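Local coordinates for protein ethylbenzene dehydrogenase alpha-subunit (Aromatoleum aromaticum, PDB 2IVF) that belongs to the molybdopterin oxidoreductase family and, as the alpha subunit of its complex, carries a molybdenum atom, an iron/sulfur cluster and two pterin guanine dinucleotides, at residues C254-Y259 with I917-D922; V298-D303 with K844-H849; P850-S853 with H858-N861. One frame throughout, in Å; residues are numbered along the deposited sequence.

Interaction 1. Residues C254-Y259 with I917-D922; sequences CSNWSY and IVYFWD. With MGD (2-amino-5,6-dimercapto-7-methyl-3,7,8a,9-tetrahydro-8-oxa-1,3,9,10-tetraaza-anthracen-4-one guanosine dinucleotide), chain M.
Asn256, in the loop after strand 249-253 of a parallel sheet, and Tyr259, already in helix 257-260, meet Tyr919, on the loop leaving strand 915-917 of the dinucleotide-binding domain, of the double-psi beta-barrel clan. Cys254 lies against the guanine of MGD, SG 3.4 Å from MGD C2, and Ser255 brings the chain along the diphosphate. There the backbone N of Asn256 gives a hydrogen bond to MGD O1A (2.9 Å). With CG anti to the backbone N (chi1 -177°), the Asn256 amide turns ND2 to within 4.0 Å of Tyr919 CE1 and sets it over the rim of one Tyr259 face; OD1 is held by Thr288. Ser258 OG binds Arg851. Tyr259 gives most of the first segment's share. Its carbonyl O accepts from MGD N19 (2.8 Å), while its OH is bonded to Asp133 of the beta subunit, so both ends of the residue are fixed. The two tyrosine planes meet obliquely at 44°, with centroids 4.5 Å apart. Ile917 CG2 lies over the rim of one face of Tyr919; above the centre of the other face sits Tyr259 CE2, 3.4 Å from Tyr919 CE1.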
# COMPACT_ATOMS: atom_id res chain seq x y z
N CYS A 254 -16.06 -6.88 -2.58
CA CYS A 254 -15.97 -5.43 -2.46
C CYS A 254 -14.74 -5.04 -1.66
O CYS A 254 -14.79 -4.10 -0.93
CB CYS A 254 -17.23 -4.87 -1.82
SG CYS A 254 -18.56 -4.92 -2.98
N SER A 255 -13.64 -5.77 -1.82
CA SER A 255 -12.48 -5.58 -0.96
C SER A 255 -11.23 -6.06 -1.73
O SER A 255 -11.36 -6.70 -2.78
CB SER A 255 -12.68 -6.34 0.35
OG SER A 255 -12.58 -7.74 0.16
N ASN A 256 -10.05 -5.71 -1.24
CA ASN A 256 -8.81 -5.97 -1.96
C ASN A 256 -7.65 -6.04 -0.96
O ASN A 256 -6.76 -5.19 -0.94
CB ASN A 256 -8.57 -4.89 -3.00
CG ASN A 256 -7.36 -5.14 -3.83
OD1 ASN A 256 -6.90 -6.26 -3.97
ND2 ASN A 256 -6.80 -4.07 -4.35
N TRP A 257 -7.74 -7.04 -0.09
CA TRP A 257 -6.74 -7.23 0.96
C TRP A 257 -5.27 -7.18 0.52
O TRP A 257 -4.41 -6.81 1.34
CB TRP A 257 -6.98 -8.52 1.68
CG TRP A 257 -8.00 -8.48 2.78
CD1 TRP A 257 -9.00 -7.56 2.96
CD2 TRP A 257 -8.14 -9.43 3.81
NE1 TRP A 257 -9.73 -7.87 4.08
CE2 TRP A 257 -9.23 -9.03 4.62
CE3 TRP A 257 -7.43 -10.55 4.16
CZ2 TRP A 257 -9.61 -9.75 5.76
CZ3 TRP A 257 -7.81 -11.25 5.27
CH2 TRP A 257 -8.86 -10.85 6.06
N SER A 258 -4.96 -7.64 -0.70
CA SER A 258 -3.58 -7.52 -1.20
C SER A 258 -3.12 -6.08 -1.03
O SER A 258 -2.04 -5.82 -0.55
CB SER A 258 -3.50 -7.87 -2.66
OG SER A 258 -2.20 -7.63 -3.16
N TYR A 259 -3.94 -5.14 -1.45
CA TYR A 259 -3.65 -3.73 -1.25
C TYR A 259 -3.91 -3.28 0.17
O TYR A 259 -3.10 -2.55 0.77
CB TYR A 259 -4.54 -2.86 -2.14
CG TYR A 259 -4.09 -2.75 -3.58
CD1 TYR A 259 -3.37 -3.77 -4.21
CD2 TYR A 259 -4.41 -1.64 -4.31
CE1 TYR A 259 -2.96 -3.63 -5.53
CE2 TYR A 259 -4.00 -1.47 -5.63
CZ TYR A 259 -3.29 -2.47 -6.24
OH TYR A 259 -2.92 -2.28 -7.55
N ILE A 917 -10.59 1.24 -13.69
CA ILE A 917 -10.25 1.33 -12.29
C ILE A 917 -9.24 2.43 -12.04
O ILE A 917 -8.20 2.49 -12.72
CB ILE A 917 -9.56 0.04 -11.84
CG1 ILE A 917 -10.43 -1.19 -12.20
CG2 ILE A 917 -9.24 0.08 -10.33
CD1 ILE A 917 -9.70 -2.53 -11.94
N VAL A 918 -9.52 3.27 -11.05
CA VAL A 918 -8.52 4.20 -10.53
C VAL A 918 -8.49 4.08 -9.01
O VAL A 918 -9.47 4.37 -8.35
CB VAL A 918 -8.84 5.68 -10.92
CG1 VAL A 918 -7.76 6.62 -10.39
CG2 VAL A 918 -9.05 5.84 -12.44
N TYR A 919 -7.40 3.54 -8.50
CA TYR A 919 -7.12 3.50 -7.07
C TYR A 919 -6.71 4.90 -6.76
O TYR A 919 -6.02 5.50 -7.57
CB TYR A 919 -5.93 2.58 -6.81
CG TYR A 919 -6.19 1.16 -7.21
CD1 TYR A 919 -6.98 0.35 -6.43
CD2 TYR A 919 -5.62 0.62 -8.37
CE1 TYR A 919 -7.21 -0.97 -6.79
CE2 TYR A 919 -5.88 -0.67 -8.74
CZ TYR A 919 -6.64 -1.46 -7.93
OH TYR A 919 -6.92 -2.74 -8.28
N PHE A 920 -7.19 5.49 -5.66
CA PHE A 920 -7.15 6.95 -5.63
C PHE A 920 -5.79 7.56 -5.52
O PHE A 920 -4.82 6.92 -5.08
CB PHE A 920 -8.13 7.54 -4.61
CG PHE A 920 -7.82 7.24 -3.18
CD1 PHE A 920 -6.76 7.83 -2.56
CD2 PHE A 920 -8.65 6.42 -2.45
CE1 PHE A 920 -6.50 7.60 -1.24
CE2 PHE A 920 -8.40 6.17 -1.10
CZ PHE A 920 -7.36 6.78 -0.50
N TRP A 921 -5.71 8.83 -5.93
CA TRP A 921 -4.48 9.60 -5.95
C TRP A 921 -4.80 10.98 -5.38
O TRP A 921 -5.98 11.40 -5.37
CB TRP A 921 -3.98 9.76 -7.39
CG TRP A 921 -3.69 8.42 -8.02
CD1 TRP A 921 -4.51 7.72 -8.84
CD2 TRP A 921 -2.53 7.62 -7.81
NE1 TRP A 921 -3.91 6.52 -9.22
CE2 TRP A 921 -2.69 6.44 -8.60
CE3 TRP A 921 -1.35 7.81 -7.11
CZ2 TRP A 921 -1.74 5.43 -8.63
CZ3 TRP A 921 -0.42 6.81 -7.14
CH2 TRP A 921 -0.61 5.64 -7.88
N ASP A 922 -3.78 11.69 -4.91
CA ASP A 922 -4.03 13.04 -4.43
C ASP A 922 -4.25 13.91 -5.63
O ASP A 922 -3.68 13.67 -6.68
CB ASP A 922 -2.86 13.53 -3.58
CG ASP A 922 -3.26 14.61 -2.59
OD1 ASP A 922 -4.37 15.22 -2.69
OD2 ASP A 922 -2.37 14.88 -1.74
PB MGD M . -11.52 -1.23 -1.52
O1B MGD M . -10.07 -0.91 -1.61
O2B MGD M . -12.44 -0.15 -1.95
O3B MGD M . -12.03 -1.71 -0.10
O3A MGD M . -10.18 -1.34 1.61
PA MGD M . -11.26 -2.42 1.14
O1A MGD M . -10.48 -3.60 0.74
O2A MGD M . -12.29 -2.58 2.15
O5' MGD M . -11.85 -2.53 -2.40
C5' MGD M . -11.43 -2.57 -3.77
C4' MGD M . -12.11 -3.73 -4.49
O4' MGD M . -13.50 -3.48 -4.62
C3' MGD M . -11.59 -3.61 -5.91
O3' MGD M . -10.44 -4.45 -6.00
C2' MGD M . -12.76 -4.13 -6.74
O2' MGD M . -12.40 -5.37 -7.38
C1' MGD M . -13.88 -4.33 -5.71
N9 MGD M . -15.16 -3.85 -6.28
C8 MGD M . -15.45 -2.65 -6.80
N7 MGD M . -16.73 -2.59 -7.17
C5 MGD M . -17.27 -3.79 -6.86
C6 MGD M . -18.52 -4.39 -6.99
O6 MGD M . -19.51 -3.87 -7.52
N1 MGD M . -18.66 -5.70 -6.51
C2 MGD M . -17.63 -6.45 -5.92
N2 MGD M . -17.87 -7.74 -5.50
N3 MGD M . -16.44 -5.84 -5.78
C4 MGD M . -16.26 -4.57 -6.25
C10 MGD M . -10.57 -0.08 2.04
C11 MGD M . -9.85 0.22 3.33
O11 MGD M . -8.51 0.13 3.10
C12 MGD M . -10.23 1.56 3.98
S12 MGD M . -11.86 2.22 3.86
C13 MGD M . -9.28 2.27 4.66
S13 MGD M . -9.72 3.77 5.41
C14 MGD M . -7.88 1.78 4.75
N15 MGD M . -7.10 2.53 3.73
C16 MGD M . -5.96 1.97 3.12
C17 MGD M . -5.13 2.68 2.29
O17 MGD M . -5.36 3.88 2.01
N18 MGD M . -4.03 2.01 1.73
C19 MGD M . -3.73 0.71 2.00
N19 MGD M . -2.65 0.17 1.41
N20 MGD M . -4.59 0.04 2.79
C21 MGD M . -5.64 0.64 3.36
N22 MGD M . -6.50 -0.08 4.19
C23 MGD M . -7.88 0.27 4.37

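Interaction 2. Residues V298-D303 with K844-H849; sequences VRVGSD and KITGGH. With MGD (2-amino-5,6-dimercapto-7-methyl-3,7,8a,9-tetrahydro-8-oxa-1,3,9,10-tetraaza-anthracen-4-one guanosine dinucleotide), chain M.
With chi1 at 177°, Val300 holds CG1 anti to the backbone N, and the methyl meets Thr846 CG2 tip to tip (3.6 Å); Thr846 holds its own methyl opposite its carbonyl carbon and leaves OG1 to Gln915. Lys844, extended beyond CG, slides past Val300 in the opposite direction. Its CD packs 3.8 Å from Val300 CB, and NZ ends at Val300 O with a long 3.2 Å hydrogen bond, tilted 35° out of the carbonyl plane. A water accepts from the same NZ and donates to the same O, and the ammonium group has its stronger partner in Thr834 OG1. The contact joins the type II turn Arg299 to Ser302, between strand 294-296 and helix 303-316, to strand 843-846 of the dinucleotide-binding domain. Arg299 O takes both the N and the OG of Ser302, which pins the turn. The turn and the start of the helix read the guanine of MGD: Gly301 N donates to MGD O6 (2.8 Å), Asp303 OD1 accepts from MGD N1 (2.8 Å, 176°) and OD2 from MGD N2 (2.6 Å). Together Gly301 N and the Asp303 carboxylate match the O6, N1, N2 edge of a guanine. Farther along, His849 N binds MGD O1B (2.9 Å), and its ring lies between the pterins, with NE2 bonded to MD1. Because Val300 O and Gly301 N belong to one peptide, the lysine on its oxygen would be expected to polarise the group and strengthen the N-H offered to O6.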
# COMPACT_ATOMS: atom_id res chain seq x y z
N VAL A 298 -18.34 -10.71 -10.96
CA VAL A 298 -19.60 -9.90 -11.04
C VAL A 298 -19.50 -8.68 -11.92
O VAL A 298 -18.48 -7.99 -11.93
CB VAL A 298 -20.07 -9.48 -9.64
CG1 VAL A 298 -20.57 -10.75 -8.85
CG2 VAL A 298 -18.98 -8.69 -8.89
N ARG A 299 -20.57 -8.37 -12.65
CA ARG A 299 -20.68 -7.05 -13.25
C ARG A 299 -20.65 -6.03 -12.10
O ARG A 299 -21.24 -6.27 -11.06
CB ARG A 299 -21.96 -6.92 -14.03
CG ARG A 299 -21.95 -7.72 -15.30
CD ARG A 299 -23.25 -7.55 -16.11
NE ARG A 299 -23.32 -8.72 -16.97
CZ ARG A 299 -24.43 -9.28 -17.46
NH1 ARG A 299 -25.62 -8.71 -17.23
NH2 ARG A 299 -24.32 -10.39 -18.20
N VAL A 300 -19.97 -4.90 -12.31
CA VAL A 300 -19.89 -3.84 -11.29
C VAL A 300 -21.30 -3.59 -10.77
O VAL A 300 -22.18 -3.36 -11.55
CB VAL A 300 -19.32 -2.55 -11.84
CG1 VAL A 300 -19.34 -1.50 -10.78
CG2 VAL A 300 -17.89 -2.79 -12.40
N GLY A 301 -21.50 -3.66 -9.44
CA GLY A 301 -22.76 -3.35 -8.81
C GLY A 301 -23.85 -4.41 -8.83
O GLY A 301 -24.95 -4.15 -8.34
N SER A 302 -23.56 -5.58 -9.39
CA SER A 302 -24.56 -6.62 -9.54
C SER A 302 -24.56 -7.70 -8.47
O SER A 302 -25.26 -8.72 -8.66
CB SER A 302 -24.40 -7.30 -10.90
OG SER A 302 -23.19 -8.03 -10.98
N ASP A 303 -23.77 -7.53 -7.41
CA ASP A 303 -23.62 -8.57 -6.40
C ASP A 303 -24.91 -9.12 -5.80
O ASP A 303 -24.97 -10.30 -5.44
CB ASP A 303 -22.75 -8.08 -5.24
CG ASP A 303 -21.34 -7.75 -5.67
OD1 ASP A 303 -21.16 -6.99 -6.65
OD2 ASP A 303 -20.41 -8.20 -4.96
N LYS A 844 -17.96 1.63 -16.51
CA LYS A 844 -18.25 1.77 -15.09
C LYS A 844 -16.93 1.87 -14.36
O LYS A 844 -16.10 0.95 -14.43
CB LYS A 844 -19.09 0.61 -14.59
CG LYS A 844 -20.54 0.77 -14.89
CD LYS A 844 -21.32 -0.23 -14.05
CE LYS A 844 -22.78 -0.09 -14.25
NZ LYS A 844 -23.48 -1.09 -13.43
N ILE A 845 -16.72 2.99 -13.65
CA ILE A 845 -15.46 3.23 -13.01
C ILE A 845 -15.53 2.74 -11.58
O ILE A 845 -16.45 3.07 -10.83
CB ILE A 845 -15.04 4.73 -13.12
CG1 ILE A 845 -13.58 4.92 -12.69
CG2 ILE A 845 -16.02 5.68 -12.35
CD1 ILE A 845 -12.97 6.17 -13.36
N THR A 846 -14.53 1.96 -11.20
CA THR A 846 -14.39 1.52 -9.85
C THR A 846 -13.04 1.99 -9.31
O THR A 846 -12.18 2.51 -10.05
CB THR A 846 -14.53 -0.03 -9.71
OG1 THR A 846 -13.45 -0.70 -10.38
CG2 THR A 846 -15.90 -0.53 -10.25
N GLY A 847 -12.86 1.82 -8.01
CA GLY A 847 -11.63 2.21 -7.36
C GLY A 847 -11.14 1.25 -6.31
O GLY A 847 -11.47 0.07 -6.30
N GLY A 848 -10.35 1.78 -5.38
CA GLY A 848 -9.85 0.95 -4.29
C GLY A 848 -8.80 1.77 -3.59
O GLY A 848 -8.28 2.76 -4.13
N HIS A 849 -8.54 1.42 -2.36
CA HIS A 849 -7.56 2.14 -1.63
C HIS A 849 -6.22 1.69 -2.16
O HIS A 849 -6.04 0.55 -2.53
CB HIS A 849 -7.78 1.87 -0.15
CG HIS A 849 -8.90 2.70 0.41
ND1 HIS A 849 -8.84 3.32 1.64
CD2 HIS A 849 -10.03 3.15 -0.18
CE1 HIS A 849 -9.93 4.06 1.81
NE2 HIS A 849 -10.68 3.95 0.73
PB MGD M . -11.52 -1.23 -1.52
O1B MGD M . -10.07 -0.91 -1.61
O2B MGD M . -12.44 -0.15 -1.95
O3B MGD M . -12.03 -1.71 -0.10
O3A MGD M . -10.18 -1.34 1.61
PA MGD M . -11.26 -2.42 1.14
O1A MGD M . -10.48 -3.60 0.74
O2A MGD M . -12.29 -2.58 2.15
O5' MGD M . -11.85 -2.53 -2.40
C5' MGD M . -11.43 -2.57 -3.77
C4' MGD M . -12.11 -3.73 -4.49
O4' MGD M . -13.50 -3.48 -4.62
C3' MGD M . -11.59 -3.61 -5.91
O3' MGD M . -10.44 -4.45 -6.00
C2' MGD M . -12.76 -4.13 -6.74
O2' MGD M . -12.40 -5.37 -7.38
C1' MGD M . -13.88 -4.33 -5.71
N9 MGD M . -15.16 -3.85 -6.28
C8 MGD M . -15.45 -2.65 -6.80
N7 MGD M . -16.73 -2.59 -7.17
C5 MGD M . -17.27 -3.79 -6.86
C6 MGD M . -18.52 -4.39 -6.99
O6 MGD M . -19.51 -3.87 -7.52
N1 MGD M . -18.66 -5.70 -6.51
C2 MGD M . -17.63 -6.45 -5.92
N2 MGD M . -17.87 -7.74 -5.50
N3 MGD M . -16.44 -5.84 -5.78
C4 MGD M . -16.26 -4.57 -6.25
C10 MGD M . -10.57 -0.08 2.04
C11 MGD M . -9.85 0.22 3.33
O11 MGD M . -8.51 0.13 3.10
C12 MGD M . -10.23 1.56 3.98
S12 MGD M . -11.86 2.22 3.86
C13 MGD M . -9.28 2.27 4.66
S13 MGD M . -9.72 3.77 5.41
C14 MGD M . -7.88 1.78 4.75
N15 MGD M . -7.10 2.53 3.73
C16 MGD M . -5.96 1.97 3.12
C17 MGD M . -5.13 2.68 2.29
O17 MGD M . -5.36 3.88 2.01
N18 MGD M . -4.03 2.01 1.73
C19 MGD M . -3.73 0.71 2.00
N19 MGD M . -2.65 0.17 1.41
N20 MGD M . -4.59 0.04 2.79
C21 MGD M . -5.64 0.64 3.36
N22 MGD M . -6.50 -0.08 4.19
C23 MGD M . -7.88 0.27 4.37
O HOH W 1 -22.64 -3.48 -14.29

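Interaction 3. Residues P850-S853 with H858-N861; sequences PRVS and HLTN. With MGD (2-amino-5,6-dimercapto-7-methyl-3,7,8a,9-tetrahydro-8-oxa-1,3,9,10-tetraaza-anthracen-4-one guanosine dinucleotide), chain M.
Ser853 and His858 are drawn together by one oxygen. Ser853 OG, anti to its backbone N (chi1 178°), accepts a hydrogen bond from His858 N (2.9 Å, 152°) and lies in the plane of the imidazole at its edge. His858 ND1 accepts from Ile854 N, so its 3.4 Å approach to Ser853 OG is at best a weak, doubtful bond; OG is also bonded to His855 O. The same serine carries the tight packing: its CB is pressed against Leu859 CD2 at 3.4 Å, closer than usual for two carbons. Away from this knot the fit relaxes. Val852 CG2 touches Leu859 CD2 at an ordinary 3.8 Å, the two side chains crossing nearly at right angles, and a water fills in between the backbones, donating to Val852 O (2.9 Å) and to His858 O (2.8 Å). The first segment also grips the pterin of MGD: Ser853 O accepts from MGD N18 (2.8 Å), with a weak bond from MGD N19 to Pro850 O. The His858 side chain lies about 5 Å from the iron/sulfur cluster. Arg851 forms salt bridges with Glu132 and Asp133 of the beta subunit. Both segments belong to the loop between strand 843-846 and helix 862-865; the second folds as a type I turn, Asn861 caps the helix through OD1 to Leu864 N, and Asn136 of helix 134-137 packs on His858 and Asn861.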
# COMPACT_ATOMS: atom_id res chain seq x y z
N PRO A 850 -5.29 2.61 -2.25
CA PRO A 850 -4.04 2.39 -2.91
C PRO A 850 -3.17 1.36 -2.21
O PRO A 850 -3.03 1.37 -1.00
CB PRO A 850 -3.37 3.74 -2.92
CG PRO A 850 -4.09 4.54 -1.91
CD PRO A 850 -5.45 3.99 -1.78
N ARG A 851 -2.60 0.49 -3.01
CA ARG A 851 -1.50 -0.33 -2.51
C ARG A 851 -0.37 0.58 -2.04
O ARG A 851 0.26 0.32 -1.00
CB ARG A 851 -0.94 -1.19 -3.60
CG ARG A 851 0.35 -1.82 -3.19
CD ARG A 851 0.88 -2.75 -4.25
NE ARG A 851 0.22 -4.02 -4.25
CZ ARG A 851 0.06 -4.79 -5.30
NH1 ARG A 851 0.32 -4.37 -6.54
NH2 ARG A 851 -0.54 -5.95 -5.12
N VAL A 852 -0.16 1.67 -2.77
CA VAL A 852 1.15 2.35 -2.75
C VAL A 852 1.27 3.43 -1.65
O VAL A 852 2.31 4.07 -1.49
CB VAL A 852 1.48 2.94 -4.13
CG1 VAL A 852 1.51 1.81 -5.18
CG2 VAL A 852 0.42 4.00 -4.55
N SER A 853 0.21 3.60 -0.90
CA SER A 853 0.11 4.65 0.11
C SER A 853 -0.99 4.29 1.05
O SER A 853 -1.90 3.55 0.66
CB SER A 853 -0.17 6.02 -0.52
OG SER A 853 -0.31 7.05 0.46
N HIS A 858 1.57 8.87 1.69
CA HIS A 858 2.80 8.48 0.98
C HIS A 858 2.73 8.76 -0.52
O HIS A 858 3.68 8.41 -1.30
CB HIS A 858 3.07 7.00 1.17
CG HIS A 858 2.89 6.53 2.58
ND1 HIS A 858 1.68 6.14 3.09
CD2 HIS A 858 3.78 6.42 3.59
CE1 HIS A 858 1.82 5.82 4.36
NE2 HIS A 858 3.10 5.93 4.68
N LEU A 859 1.64 9.40 -0.96
CA LEU A 859 1.46 9.68 -2.37
C LEU A 859 2.35 10.79 -2.88
O LEU A 859 2.54 10.98 -4.09
CB LEU A 859 -0.02 9.95 -2.70
CG LEU A 859 -0.94 8.75 -2.71
CD1 LEU A 859 -2.40 9.19 -3.14
CD2 LEU A 859 -0.36 7.56 -3.57
N THR A 860 2.88 11.55 -1.94
CA THR A 860 3.84 12.58 -2.28
C THR A 860 5.23 12.22 -1.74
O THR A 860 6.10 13.10 -1.58
CB THR A 860 3.35 14.00 -1.82
OG1 THR A 860 2.94 13.96 -0.43
CG2 THR A 860 2.24 14.49 -2.74
N ASN A 861 5.47 10.93 -1.50
CA ASN A 861 6.76 10.47 -1.04
C ASN A 861 7.59 9.98 -2.17
O ASN A 861 7.20 9.04 -2.86
CB ASN A 861 6.65 9.37 -0.00
CG ASN A 861 7.93 9.09 0.63
OD1 ASN A 861 8.56 8.04 0.40
ND2 ASN A 861 8.41 10.05 1.40
PB MGD M . -11.52 -1.23 -1.52
O1B MGD M . -10.07 -0.91 -1.61
O2B MGD M . -12.44 -0.15 -1.95
O3B MGD M . -12.03 -1.71 -0.10
O3A MGD M . -10.18 -1.34 1.61
PA MGD M . -11.26 -2.42 1.14
O1A MGD M . -10.48 -3.60 0.74
O2A MGD M . -12.29 -2.58 2.15
O5' MGD M . -11.85 -2.53 -2.40
C5' MGD M . -11.43 -2.57 -3.77
C4' MGD M . -12.11 -3.73 -4.49
O4' MGD M . -13.50 -3.48 -4.62
C3' MGD M . -11.59 -3.61 -5.91
O3' MGD M . -10.44 -4.45 -6.00
C2' MGD M . -12.76 -4.13 -6.74
O2' MGD M . -12.40 -5.37 -7.38
C1' MGD M . -13.88 -4.33 -5.71
N9 MGD M . -15.16 -3.85 -6.28
C8 MGD M . -15.45 -2.65 -6.80
N7 MGD M . -16.73 -2.59 -7.17
C5 MGD M . -17.27 -3.79 -6.86
C6 MGD M . -18.52 -4.39 -6.99
O6 MGD M . -19.51 -3.87 -7.52
N1 MGD M . -18.66 -5.70 -6.51
C2 MGD M . -17.63 -6.45 -5.92
N2 MGD M . -17.87 -7.74 -5.50
N3 MGD M . -16.44 -5.84 -5.78
C4 MGD M . -16.26 -4.57 -6.25
C10 MGD M . -10.57 -0.08 2.04
C11 MGD M . -9.85 0.22 3.33
O11 MGD M . -8.51 0.13 3.10
C12 MGD M . -10.23 1.56 3.98
S12 MGD M . -11.86 2.22 3.86
C13 MGD M . -9.28 2.27 4.66
S13 MGD M . -9.72 3.77 5.41
C14 MGD M . -7.88 1.78 4.75
N15 MGD M . -7.10 2.53 3.73
C16 MGD M . -5.96 1.97 3.12
C17 MGD M . -5.13 2.68 2.29
O17 MGD M . -5.36 3.88 2.01
N18 MGD M . -4.03 2.01 1.73
C19 MGD M . -3.73 0.71 2.00
N19 MGD M . -2.65 0.17 1.41
N20 MGD M . -4.59 0.04 2.79
C21 MGD M . -5.64 0.64 3.36
N22 MGD M . -6.50 -0.08 4.19
C23 MGD M . -7.88 0.27 4.37
O HOH W 2 3.47 6.21 -3.08

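From the N terminus, residues 254-259 come first and close the longest loop, returning at 917-922 as interaction 1. Inside it, interaction 2 joins 298-303 to 844-849. Interaction 3 follows immediately in series, 850-853 turning back on 858-861 across just four residues, so it too is nested within interaction 1; none of the contacts cross. Interactions 1 and 2 tie the loops that follow strands 249-253 and 294-296 of the four-stranded parallel sheet to the dinucleotide-binding domain, where Val918 N lies 2.9 Å from Thr846 O. Interaction 3 stays within that domain, but Leu859 CD1 packs near Trp921. All three line MGD, from guanine to pterin.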